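Local coordinates for protein glutathione peroxidase (Schistosoma mansoni, PDB 2V1M) that reduces hydrogen peroxide at the expense of glutathione, yielding glutathione disulfide and water, as a selenocysteine-type peroxidase of the thioredoxin superfamily, at residues N9-F14 with Y115-S120; E27-H32 with G64-A69; K48-L53 with E92-Q97; Q54-R59 with A154-E159. One frame throughout, in Å; residues are numbered along the deposited sequence. Where two conformers were deposited one is given.

How the contacts relate
All four contacts belong to one thioredoxin-like domain, in which helices cover a central mixed sheet. Contact 1 joins residues 9-14, near the N terminus, to helix 113-121, and along the chain contacts 2 and 3 are nested within the loop it closes. Contact 2 sets the turn before strand 33-39 against strand 65-71; it touches contact 1 through Tyr12, their centres about 14 Å apart. Contacts 3 and 4 share helix 46-60, with centres about 10 Å apart, on the side of the chain's centre opposite contact 1. Ile67 of strand 65-71 packs on that helix, so contact 2 meets both. Contact 4, reaching residues 154-159, ties the C-terminal part to the same helix.

Contact 1. Residues N9-F14 with Y115-S120; sequences NSIYEF and YKFLKS
Phe117 and Phe14 bring two aromatic rings together where the N-terminal loop passes helix 113-121. Their side chains run at about a right angle to each other, and the ring planes are inclined at 44°, an oblique pairing in which Phe14 CZ lies 3.5 Å from Phe117 CB. Phe117 has CG anti to its own backbone N (chi1 176°), and its ring lies against the loop backbone: its CZ is 3.5 Å from Ser10 N, and Ser10 O lies over one face, toward the rim. A broad, flat phenylalanine suits this place, since it covers main chain and side chains together. The aliphatic part is smaller. Ile11 CG2 sits 3.9 Å from Phe117 CE2 and also meets Leu118 CD2, at 4.2 Å.

No hydrogen bond crosses between the segments; polar groups are used within each. Ser10 OG accepts from Tyr12 N at 3.0 Å, an ST turn that shapes the start of the short 3-10 segment, and Glu13 OE2 takes the N-H of Asn9. On the helix, Ser120 OG donates to Phe117 O at 2.7 Å.

Trp8 meets the Phe14 ring edge-to-face, Ile11 and Leu118 reach strand 33-39 at Cys34 and Ile36, and Pro145 of strand 145-149 touches both Phe117 and Leu118.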
# COMPACT_ATOMS: atom_id res chain seq x y z
N ASN A 9 16.26 -5.70 5.96
CA ASN A 9 16.86 -5.59 4.65
C ASN A 9 15.84 -5.63 3.52
O ASN A 9 16.23 -5.34 2.38
CB ASN A 9 17.90 -6.72 4.42
CG ASN A 9 19.27 -6.53 5.19
OD1 ASN A 9 19.62 -5.43 5.59
ND2 ASN A 9 20.01 -7.65 5.37
N SER A 10 14.57 -5.96 3.78
CA SER A 10 13.59 -6.03 2.70
C SER A 10 12.22 -6.01 3.37
O SER A 10 12.10 -6.19 4.62
CB SER A 10 13.71 -7.33 1.87
OG SER A 10 13.17 -8.42 2.58
N ILE A 11 11.14 -5.88 2.58
CA ILE A 11 9.82 -5.92 3.16
C ILE A 11 9.48 -7.32 3.67
O ILE A 11 8.52 -7.46 4.45
CB ILE A 11 8.72 -5.45 2.17
CG1 ILE A 11 8.58 -6.37 0.95
CG2 ILE A 11 8.88 -3.97 1.82
CD1 ILE A 11 7.22 -6.27 0.26
N TYR A 12 10.20 -8.36 3.24
CA TYR A 12 9.82 -9.74 3.58
C TYR A 12 9.98 -10.03 5.07
O TYR A 12 9.41 -11.02 5.55
CB TYR A 12 10.67 -10.72 2.79
CG TYR A 12 10.69 -10.47 1.32
CD1 TYR A 12 9.55 -10.09 0.66
CD2 TYR A 12 11.89 -10.64 0.58
CE1 TYR A 12 9.57 -9.87 -0.71
CE2 TYR A 12 11.92 -10.45 -0.79
CZ TYR A 12 10.79 -10.06 -1.43
OH TYR A 12 10.85 -9.90 -2.81
N GLU A 13 10.72 -9.19 5.78
CA GLU A 13 10.96 -9.43 7.20
C GLU A 13 9.73 -9.17 8.06
O GLU A 13 9.73 -9.60 9.23
CB GLU A 13 12.12 -8.57 7.68
CG GLU A 13 13.41 -9.04 7.04
CD GLU A 13 14.60 -8.24 7.40
OE1 GLU A 13 14.41 -7.25 8.15
OE2 GLU A 13 15.74 -8.54 6.97
N PHE A 14 8.73 -8.46 7.54
CA PHE A 14 7.61 -7.97 8.36
C PHE A 14 6.41 -8.88 8.27
O PHE A 14 6.15 -9.51 7.23
CB PHE A 14 7.22 -6.54 7.96
CG PHE A 14 8.39 -5.65 8.04
CD1 PHE A 14 8.93 -5.29 9.29
CD2 PHE A 14 9.07 -5.27 6.88
CE1 PHE A 14 10.11 -4.55 9.38
CE2 PHE A 14 10.25 -4.54 6.96
CZ PHE A 14 10.78 -4.21 8.19
N TYR A 115 6.07 0.36 7.82
CA TYR A 115 6.16 1.76 7.42
C TYR A 115 7.39 2.45 7.95
O TYR A 115 7.94 3.32 7.25
CB TYR A 115 4.85 2.51 7.76
CG TYR A 115 3.84 2.36 6.65
CD1 TYR A 115 3.62 3.38 5.74
CD2 TYR A 115 3.03 1.24 6.60
CE1 TYR A 115 2.62 3.24 4.73
CE2 TYR A 115 2.03 1.09 5.63
CZ TYR A 115 1.84 2.11 4.70
OH TYR A 115 0.89 2.00 3.69
N LYS A 116 7.86 2.10 9.14
CA LYS A 116 9.17 2.58 9.57
C LYS A 116 10.22 2.21 8.52
O LYS A 116 11.07 3.04 8.13
CB LYS A 116 9.55 2.06 10.95
CG LYS A 116 8.57 2.53 12.04
CD LYS A 116 9.05 2.12 13.45
CE LYS A 116 8.12 2.67 14.51
NZ LYS A 116 8.65 2.37 15.88
N PHE A 117 10.17 0.97 8.05
CA PHE A 117 11.11 0.50 7.04
C PHE A 117 10.94 1.26 5.72
O PHE A 117 11.94 1.72 5.11
CB PHE A 117 10.94 -1.01 6.83
CG PHE A 117 11.81 -1.56 5.75
CD1 PHE A 117 13.20 -1.70 5.93
CD2 PHE A 117 11.26 -1.94 4.52
CE1 PHE A 117 14.00 -2.22 4.93
CE2 PHE A 117 12.07 -2.47 3.51
CZ PHE A 117 13.44 -2.61 3.73
N LEU A 118 9.71 1.34 5.20
CA LEU A 118 9.48 2.02 3.92
C LEU A 118 10.05 3.45 3.97
O LEU A 118 10.76 3.88 3.06
CB LEU A 118 7.99 2.05 3.60
CG LEU A 118 7.36 0.68 3.28
CD1 LEU A 118 5.85 0.86 3.18
CD2 LEU A 118 7.93 0.11 1.97
N LYS A 119 9.70 4.18 5.03
CA LYS A 119 10.16 5.57 5.17
C LYS A 119 11.68 5.65 5.35
O LYS A 119 12.27 6.66 4.96
CB LYS A 119 9.45 6.25 6.33
CG LYS A 119 7.96 6.48 6.11
CD LYS A 119 7.34 7.33 7.21
CE LYS A 119 7.38 6.66 8.56
NZ LYS A 119 6.84 7.58 9.58
N SER A 120 12.30 4.60 5.89
CA SER A 120 13.76 4.60 6.05
C SER A 120 14.48 4.41 4.70
O SER A 120 15.69 4.67 4.60
CB SER A 120 14.23 3.51 7.02
OG SER A 120 14.24 2.23 6.43

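Contact 2. Residues E27-H32 with G64-A69; sequences EKYRGH and GLRILA
A type II beta turn, Tyr29 to His32, leads into strand 33-39 of the thioredoxin-like sheet, and its side chains lie over one side of the neighbouring parallel strand 65-71. Gly31, with positive phi, suits the turn. Because side chains alternate along a strand, Arg66 and Leu68 point to the turn, while Leu65 and Ile67 point away to helix 46-60.

Tyr29 and Leu68 meet tip to tip. Leu68 CD1 stands over the Tyr29 ring, 4.1 Å from its centroid and 17° off the normal, a CH-pi contact; Lys28 CG covers the opposite face. Arg66 CG lies at the edge of that ring, in its plane, and the ring's hydroxyl is bonded to Asp99 of strand 99-100.

Gly64 is the C-prime residue of a Schellman motif that ends helix 46-60; its carbonyl O is 3.3 Å from His32 CB. The Arg66 chain bends at chi2 (-67°). NH1 donates to Leu65 O at 2.9 Å, from above the carbonyl plane, and to Val61 O. The guanidinium lies over one face of the His32 imidazole, the planes 30° apart, with Arg66 NH2 3.3 Å from His32 CE1.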
# COMPACT_ATOMS: atom_id res chain seq x y z
N GLU A 27 6.86 -12.31 3.41
CA GLU A 27 7.50 -13.36 2.59
C GLU A 27 6.58 -13.83 1.45
O GLU A 27 7.08 -14.26 0.42
CB GLU A 27 7.84 -14.56 3.47
CG GLU A 27 9.09 -14.36 4.34
CD GLU A 27 10.37 -14.58 3.54
OE1 GLU A 27 10.27 -15.17 2.45
OE2 GLU A 27 11.44 -14.15 4.01
N LYS A 28 5.27 -13.76 1.66
CA LYS A 28 4.24 -14.07 0.64
C LYS A 28 4.54 -13.39 -0.70
O LYS A 28 4.21 -13.94 -1.77
CB LYS A 28 2.81 -13.62 1.16
CG LYS A 28 1.67 -13.73 0.17
CD LYS A 28 0.33 -13.38 0.84
CE LYS A 28 -0.81 -13.30 -0.15
NZ LYS A 28 -2.15 -13.30 0.49
N TYR A 29 5.14 -12.20 -0.65
CA TYR A 29 5.30 -11.34 -1.82
C TYR A 29 6.66 -11.46 -2.49
O TYR A 29 6.96 -10.72 -3.44
CB TYR A 29 4.98 -9.89 -1.43
CG TYR A 29 3.55 -9.76 -0.96
CD1 TYR A 29 2.51 -9.80 -1.87
CD2 TYR A 29 3.24 -9.67 0.39
CE1 TYR A 29 1.19 -9.75 -1.44
CE2 TYR A 29 1.90 -9.63 0.85
CZ TYR A 29 0.89 -9.68 -0.08
OH TYR A 29 -0.40 -9.62 0.40
N ARG A 30 7.48 -12.42 -2.05
CA ARG A 30 8.80 -12.60 -2.67
C ARG A 30 8.66 -12.81 -4.17
O ARG A 30 7.86 -13.63 -4.64
CB ARG A 30 9.51 -13.81 -2.07
CG ARG A 30 11.01 -13.81 -2.32
CD ARG A 30 11.73 -14.86 -1.47
NE ARG A 30 11.95 -14.54 -0.05
CZ ARG A 30 13.02 -13.89 0.42
NH1 ARG A 30 13.91 -13.43 -0.44
NH2 ARG A 30 13.19 -13.67 1.72
N GLY A 31 9.45 -12.07 -4.93
CA GLY A 31 9.48 -12.23 -6.38
C GLY A 31 8.44 -11.42 -7.14
O GLY A 31 8.47 -11.45 -8.37
N HIS A 32 7.56 -10.72 -6.43
CA HIS A 32 6.52 -9.88 -7.06
C HIS A 32 6.80 -8.42 -6.81
O HIS A 32 7.35 -8.05 -5.78
CB HIS A 32 5.14 -10.29 -6.50
CG HIS A 32 4.72 -11.65 -7.00
ND1 HIS A 32 3.99 -12.56 -6.26
CD2 HIS A 32 4.97 -12.27 -8.19
CE1 HIS A 32 3.81 -13.66 -6.97
NE2 HIS A 32 4.38 -13.51 -8.15
N GLY A 64 2.63 -10.04 -12.31
CA GLY A 64 3.43 -10.05 -11.08
C GLY A 64 3.25 -8.86 -10.15
O GLY A 64 4.01 -8.74 -9.19
N LEU A 65 2.28 -7.97 -10.40
CA LEU A 65 2.02 -6.87 -9.49
C LEU A 65 1.13 -7.33 -8.32
O LEU A 65 0.09 -7.98 -8.56
CB LEU A 65 1.31 -5.72 -10.20
CG LEU A 65 0.96 -4.54 -9.28
CD1 LEU A 65 2.20 -3.83 -8.76
CD2 LEU A 65 0.08 -3.56 -10.06
N ARG A 66 1.50 -6.93 -7.11
CA ARG A 66 0.65 -7.10 -5.93
C ARG A 66 0.44 -5.74 -5.28
O ARG A 66 1.39 -5.06 -4.94
CB ARG A 66 1.30 -8.10 -4.94
CG ARG A 66 1.49 -9.50 -5.56
CD ARG A 66 0.17 -10.18 -5.84
NE ARG A 66 0.39 -11.53 -6.37
CZ ARG A 66 0.57 -11.81 -7.67
NH1 ARG A 66 0.65 -10.83 -8.58
NH2 ARG A 66 0.73 -13.08 -8.05
N ILE A 67 -0.81 -5.36 -5.11
CA ILE A 67 -1.16 -4.12 -4.44
C ILE A 67 -1.58 -4.45 -3.02
O ILE A 67 -2.41 -5.36 -2.81
CB ILE A 67 -2.29 -3.37 -5.21
CG1 ILE A 67 -1.79 -3.02 -6.62
CG2 ILE A 67 -2.76 -2.15 -4.42
CD1 ILE A 67 -2.90 -2.50 -7.53
N LEU A 68 -1.00 -3.74 -2.05
CA LEU A 68 -1.25 -3.95 -0.63
C LEU A 68 -1.81 -2.65 -0.07
O LEU A 68 -1.14 -1.61 -0.17
CB LEU A 68 0.03 -4.31 0.13
CG LEU A 68 0.70 -5.64 -0.13
CD1 LEU A 68 1.28 -5.79 -1.46
CD2 LEU A 68 1.75 -5.84 0.97
N ALA A 69 -3.00 -2.71 0.53
CA ALA A 69 -3.68 -1.50 1.04
C ALA A 69 -3.82 -1.58 2.56
O ALA A 69 -4.46 -2.51 3.09
CB ALA A 69 -5.04 -1.35 0.39

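Contact 3. Residues K48-L53 with E92-Q97; sequences KNYRQL and EKYGVQ
Tyr50 and Tyr94 meet where helix 46-60 of the thioredoxin-like fold passes the C-terminal end of helix 83-94. Their side chains cross at about a right angle although the ring planes are almost parallel, 4° apart. The rings are slid so far that they barely overlap, and what covers Tyr94 is the methylene of its partner: Tyr50 CB stands 3.5 Å from the Tyr94 centroid and 14° off the normal, a CH-pi contact. Lys93 CG lies against the opposite face, toward the rim, so that aliphatic carbon sandwiches the aromatic ring. The Tyr94 hydroxyl is bonded to Asp47, which also forms a salt bridge with Lys93 NZ.

Beyond the helix end, Gly95 has positive phi, a conformation readily adopted by glycine. The chain turns there and brings Val96 back to Tyr50, with CG2 3.7 Å from Tyr50 CD1. Val90 packs on both Tyr50 and Val96.

Arg51 approaches Tyr94 at its edge. The Arg51 chain is bent at chi2, and its guanidinium stands 78° from the ring plane, with Tyr94 CD1 over its centre, 3.6 Å from CZ. A long, flexible arginine can thereby reach the carbonyls at the helix end: NH1 donates to Lys93 O at 3.0 Å, the acceptor tilted from the guanidinium plane. The same nitrogen donates to a water at 2.9 Å, and that water in turn donates to Tyr94 O at 2.8 Å.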
# COMPACT_ATOMS: atom_id res chain seq x y z
N LYS A 48 -11.20 7.85 -6.59
CA LYS A 48 -10.27 7.77 -7.72
C LYS A 48 -9.12 6.81 -7.43
O LYS A 48 -8.69 6.05 -8.31
CB LYS A 48 -9.80 9.14 -8.19
CG LYS A 48 -8.94 9.96 -7.30
CD LYS A 48 -8.79 11.33 -7.98
CE LYS A 48 -8.10 12.29 -7.07
NZ LYS A 48 -7.96 13.62 -7.73
N ASN A 49 -8.62 6.85 -6.18
CA ASN A 49 -7.52 5.92 -5.85
C ASN A 49 -7.99 4.46 -5.92
O ASN A 49 -7.32 3.63 -6.54
CB ASN A 49 -6.90 6.22 -4.48
CG ASN A 49 -5.88 7.32 -4.57
OD1 ASN A 49 -4.70 7.05 -4.82
ND2 ASN A 49 -6.32 8.55 -4.37
N TYR A 50 -9.10 4.13 -5.24
CA TYR A 50 -9.56 2.73 -5.28
C TYR A 50 -9.92 2.28 -6.69
O TYR A 50 -9.61 1.16 -7.08
CB TYR A 50 -10.75 2.55 -4.34
CG TYR A 50 -10.31 2.18 -2.93
CD1 TYR A 50 -9.94 0.88 -2.57
CD2 TYR A 50 -10.27 3.18 -1.94
CE1 TYR A 50 -9.54 0.59 -1.27
CE2 TYR A 50 -9.84 2.90 -0.63
CZ TYR A 50 -9.48 1.60 -0.30
OH TYR A 50 -9.05 1.36 0.97
N ARG A 51 -10.58 3.13 -7.48
CA ARG A 51 -10.96 2.73 -8.85
C ARG A 51 -9.70 2.44 -9.66
O ARG A 51 -9.62 1.41 -10.35
CB ARG A 51 -11.79 3.82 -9.55
CG ARG A 51 -13.16 4.09 -8.99
CD ARG A 51 -14.21 3.14 -9.45
NE ARG A 51 -15.49 3.56 -8.89
CZ ARG A 51 -16.44 2.75 -8.46
NH1 ARG A 51 -16.30 1.42 -8.59
NH2 ARG A 51 -17.52 3.31 -7.93
N GLN A 52 -8.73 3.35 -9.62
CA GLN A 52 -7.53 3.14 -10.43
C GLN A 52 -6.73 1.93 -9.91
O GLN A 52 -6.17 1.19 -10.73
CB GLN A 52 -6.65 4.37 -10.46
CG GLN A 52 -7.32 5.52 -11.23
CD GLN A 52 -6.39 6.68 -11.51
OE1 GLN A 52 -5.19 6.64 -11.24
NE2 GLN A 52 -6.93 7.73 -12.08
N LEU A 53 -6.62 1.78 -8.59
CA LEU A 53 -5.90 0.60 -8.07
C LEU A 53 -6.55 -0.71 -8.51
O LEU A 53 -5.86 -1.68 -8.83
CB LEU A 53 -5.76 0.67 -6.55
CG LEU A 53 -4.84 1.80 -6.05
CD1 LEU A 53 -5.05 1.96 -4.53
CD2 LEU A 53 -3.37 1.45 -6.33
N GLU A 92 -17.82 -3.87 -1.90
CA GLU A 92 -19.09 -3.62 -2.55
C GLU A 92 -19.04 -2.43 -3.49
O GLU A 92 -19.73 -2.46 -4.54
CB GLU A 92 -20.21 -3.48 -1.52
CG GLU A 92 -20.45 -4.82 -0.79
CD GLU A 92 -21.67 -4.85 0.09
OE1 GLU A 92 -22.35 -3.83 0.23
OE2 GLU A 92 -21.92 -5.93 0.67
N LYS A 93 -18.28 -1.39 -3.16
CA LYS A 93 -18.28 -0.20 -4.00
C LYS A 93 -17.34 -0.32 -5.18
O LYS A 93 -17.64 0.15 -6.28
CB LYS A 93 -17.96 1.07 -3.20
CG LYS A 93 -18.18 2.35 -3.99
CD LYS A 93 -18.08 3.61 -3.16
CE LYS A 93 -18.38 4.80 -4.08
NZ LYS A 93 -18.33 6.10 -3.33
N TYR A 94 -16.17 -0.92 -4.96
CA TYR A 94 -15.12 -0.91 -6.00
C TYR A 94 -14.80 -2.30 -6.52
O TYR A 94 -14.05 -2.45 -7.49
CB TYR A 94 -13.83 -0.27 -5.47
CG TYR A 94 -14.05 1.07 -4.81
CD1 TYR A 94 -14.47 2.17 -5.52
CD2 TYR A 94 -13.78 1.21 -3.45
CE1 TYR A 94 -14.67 3.40 -4.87
CE2 TYR A 94 -13.95 2.40 -2.79
CZ TYR A 94 -14.40 3.49 -3.49
OH TYR A 94 -14.54 4.66 -2.80
N GLY A 95 -15.29 -3.34 -5.86
CA GLY A 95 -14.92 -4.70 -6.25
C GLY A 95 -13.42 -4.98 -6.06
O GLY A 95 -12.81 -5.71 -6.84
N VAL A 96 -12.85 -4.44 -4.96
CA VAL A 96 -11.44 -4.63 -4.70
C VAL A 96 -11.06 -6.12 -4.68
O VAL A 96 -11.63 -6.90 -3.89
CB VAL A 96 -11.05 -4.01 -3.35
CG1 VAL A 96 -9.66 -4.43 -2.91
CG2 VAL A 96 -11.15 -2.48 -3.45
N GLN A 97 -10.07 -6.47 -5.51
CA GLN A 97 -9.54 -7.84 -5.55
C GLN A 97 -8.12 -7.93 -5.06
O GLN A 97 -7.60 -9.04 -4.91
CB GLN A 97 -9.64 -8.41 -6.96
CG GLN A 97 -11.06 -8.63 -7.41
CD GLN A 97 -11.07 -9.08 -8.84
OE1 GLN A 97 -10.64 -8.35 -9.73
NE2 GLN A 97 -11.50 -10.32 -9.09
O HOH W 1 -14.14 -0.42 -9.36

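Contact 4. Residues Q54-R59 with A154-E159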
# COMPACT_ATOMS: atom_id res chain seq x y z
N GLN A 54 -7.88 -0.77 -8.48
CA GLN A 54 -8.56 -2.01 -8.90
C GLN A 54 -8.34 -2.27 -10.41
O GLN A 54 -8.16 -3.43 -10.81
CB GLN A 54 -10.05 -1.94 -8.54
CG GLN A 54 -10.84 -3.12 -9.07
CD GLN A 54 -10.34 -4.47 -8.69
OE1 GLN A 54 -9.64 -4.65 -7.66
NE2 GLN A 54 -10.68 -5.47 -9.54
N GLU A 55 -8.36 -1.21 -11.22
CA GLU A 55 -8.04 -1.37 -12.65
C GLU A 55 -6.60 -1.84 -12.84
O GLU A 55 -6.31 -2.68 -13.70
CB GLU A 55 -8.30 -0.06 -13.40
CG GLU A 55 -9.77 0.30 -13.54
CD GLU A 55 -10.12 1.80 -13.39
OE1 GLU A 55 -9.24 2.67 -13.50
OE2 GLU A 55 -11.32 2.13 -13.16
N MET A 56 -5.67 -1.28 -12.07
CA MET A 56 -4.29 -1.70 -12.24
C MET A 56 -4.06 -3.12 -11.76
O MET A 56 -3.31 -3.86 -12.41
CB MET A 56 -3.36 -0.75 -11.54
CG MET A 56 -3.34 0.63 -12.16
SD MET A 56 -2.47 1.87 -11.18
CE MET A 56 -0.79 1.26 -11.35
N HIS A 57 -4.70 -3.51 -10.65
CA HIS A 57 -4.67 -4.91 -10.23
C HIS A 57 -5.13 -5.80 -11.38
O HIS A 57 -4.50 -6.80 -11.72
CB HIS A 57 -5.61 -5.10 -9.05
CG HIS A 57 -5.83 -6.53 -8.72
ND1 HIS A 57 -4.96 -7.24 -7.90
CD2 HIS A 57 -6.80 -7.39 -9.13
CE1 HIS A 57 -5.43 -8.47 -7.81
NE2 HIS A 57 -6.52 -8.60 -8.56
N THR A 58 -6.28 -5.46 -11.96
CA THR A 58 -6.84 -6.32 -12.99
C THR A 58 -5.92 -6.41 -14.23
O THR A 58 -5.80 -7.47 -14.86
CB THR A 58 -8.27 -5.87 -13.30
OG1 THR A 58 -9.07 -6.05 -12.11
CG2 THR A 58 -8.88 -6.68 -14.42
N ARG A 59 -5.27 -5.29 -14.57
CA ARG A 59 -4.37 -5.28 -15.72
C ARG A 59 -3.08 -6.07 -15.45
O ARG A 59 -2.53 -6.71 -16.37
CB ARG A 59 -4.05 -3.83 -16.15
CG ARG A 59 -3.18 -3.73 -17.39
CD ARG A 59 -2.89 -2.30 -17.76
NE ARG A 59 -3.94 -1.77 -18.63
CZ ARG A 59 -3.88 -0.60 -19.26
NH1 ARG A 59 -4.89 -0.22 -20.03
NH2 ARG A 59 -2.82 0.19 -19.10
N ALA A 154 -1.78 10.12 -9.04
CA ALA A 154 -2.74 9.15 -9.51
C ALA A 154 -2.07 7.78 -9.62
O ALA A 154 -0.99 7.68 -10.18
CB ALA A 154 -3.27 9.56 -10.88
N PRO A 155 -2.75 6.69 -9.16
CA PRO A 155 -2.14 5.37 -9.33
C PRO A 155 -1.73 5.10 -10.77
O PRO A 155 -0.68 4.51 -11.02
CB PRO A 155 -3.23 4.42 -8.82
CG PRO A 155 -3.94 5.24 -7.71
CD PRO A 155 -3.96 6.67 -8.28
N TYR A 156 -2.54 5.52 -11.75
CA TYR A 156 -2.19 5.28 -13.14
C TYR A 156 -0.83 5.85 -13.52
O TYR A 156 -0.17 5.31 -14.42
CB TYR A 156 -3.26 5.87 -14.06
CG TYR A 156 -4.55 5.12 -14.15
CD1 TYR A 156 -4.68 3.83 -13.65
CD2 TYR A 156 -5.63 5.70 -14.79
CE1 TYR A 156 -5.85 3.12 -13.80
CE2 TYR A 156 -6.84 5.01 -14.92
CZ TYR A 156 -6.92 3.71 -14.42
OH TYR A 156 -8.10 3.04 -14.57
N ASP A 157 -0.43 6.94 -12.89
CA ASP A 157 0.86 7.55 -13.22
C ASP A 157 2.05 6.77 -12.71
O ASP A 157 3.20 7.11 -13.03
CB ASP A 157 0.89 8.97 -12.75
CG ASP A 157 -0.07 9.87 -13.55
OD1 ASP A 157 -0.47 9.48 -14.66
OD2 ASP A 157 -0.36 10.98 -13.12
N ILE A 158 1.80 5.71 -11.94
CA ILE A 158 2.85 4.83 -11.42
C ILE A 158 3.04 3.62 -12.35
O ILE A 158 4.02 2.85 -12.21
CB ILE A 158 2.48 4.40 -9.98
CG1 ILE A 158 2.28 5.64 -9.11
CG2 ILE A 158 3.56 3.48 -9.36
CD1 ILE A 158 1.72 5.34 -7.73
N GLU A 159 2.14 3.43 -13.32
CA GLU A 159 2.16 2.20 -14.10
C GLU A 159 3.46 2.04 -14.91
O GLU A 159 3.96 0.92 -15.00
CB GLU A 159 0.94 2.19 -15.03
CG GLU A 159 0.70 0.85 -15.64
CD GLU A 159 -0.75 0.60 -16.01
OE1 GLU A 159 -1.68 1.11 -15.34
OE2 GLU A 159 -0.92 -0.13 -17.00
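Arg59 and Glu159 form the salt bridge of this contact. Arg59 NH2 donates to Glu159 OE2 over 2.8 Å with an N-H...O angle of 159°, and the carboxylate oxygen lies near the guanidinium plane. It is met on its syn side, 31° out of the carboxylate plane. The two flat groups are turned 83° apart, and NH2 alone bonds, to OE2 only. The opposite charges should stabilise each other's ionised forms.

Two places on helix 46-60 of the thioredoxin-like fold are used, Met56 and, about one turn on, Arg59, and they face the residues that lead into the C-terminal helix 159-167. Residues 155-158 have helical backbone angles, and Asp157 N donates to Ala154 O at 2.9 Å. The N-H of Tyr156 is taken by Gln52 OE1, from the preceding turn of helix 46-60.

Met56 supplies the apolar middle, a flexible thioether fitting between a proline and a ring. It has two deposited conformers, and its contacts hold for the one modelled here. In that conformer SD lies 3.6 Å from Pro155 CB. The same sulfur sits at the edge of the Tyr156 ring, 5.2 Å from the centroid, a Met-aromatic contact, and CG lies in the ring plane 3.8 Å from Tyr156 CD1. Glu55 also has two conformers, and the modelled approach of its carboxylate to the Tyr156 hydroxyl is too short to be trusted. On the helix itself, Gln54 O accepts from both Thr58 N and Thr58 OG1, which reach it from opposite faces of its plane.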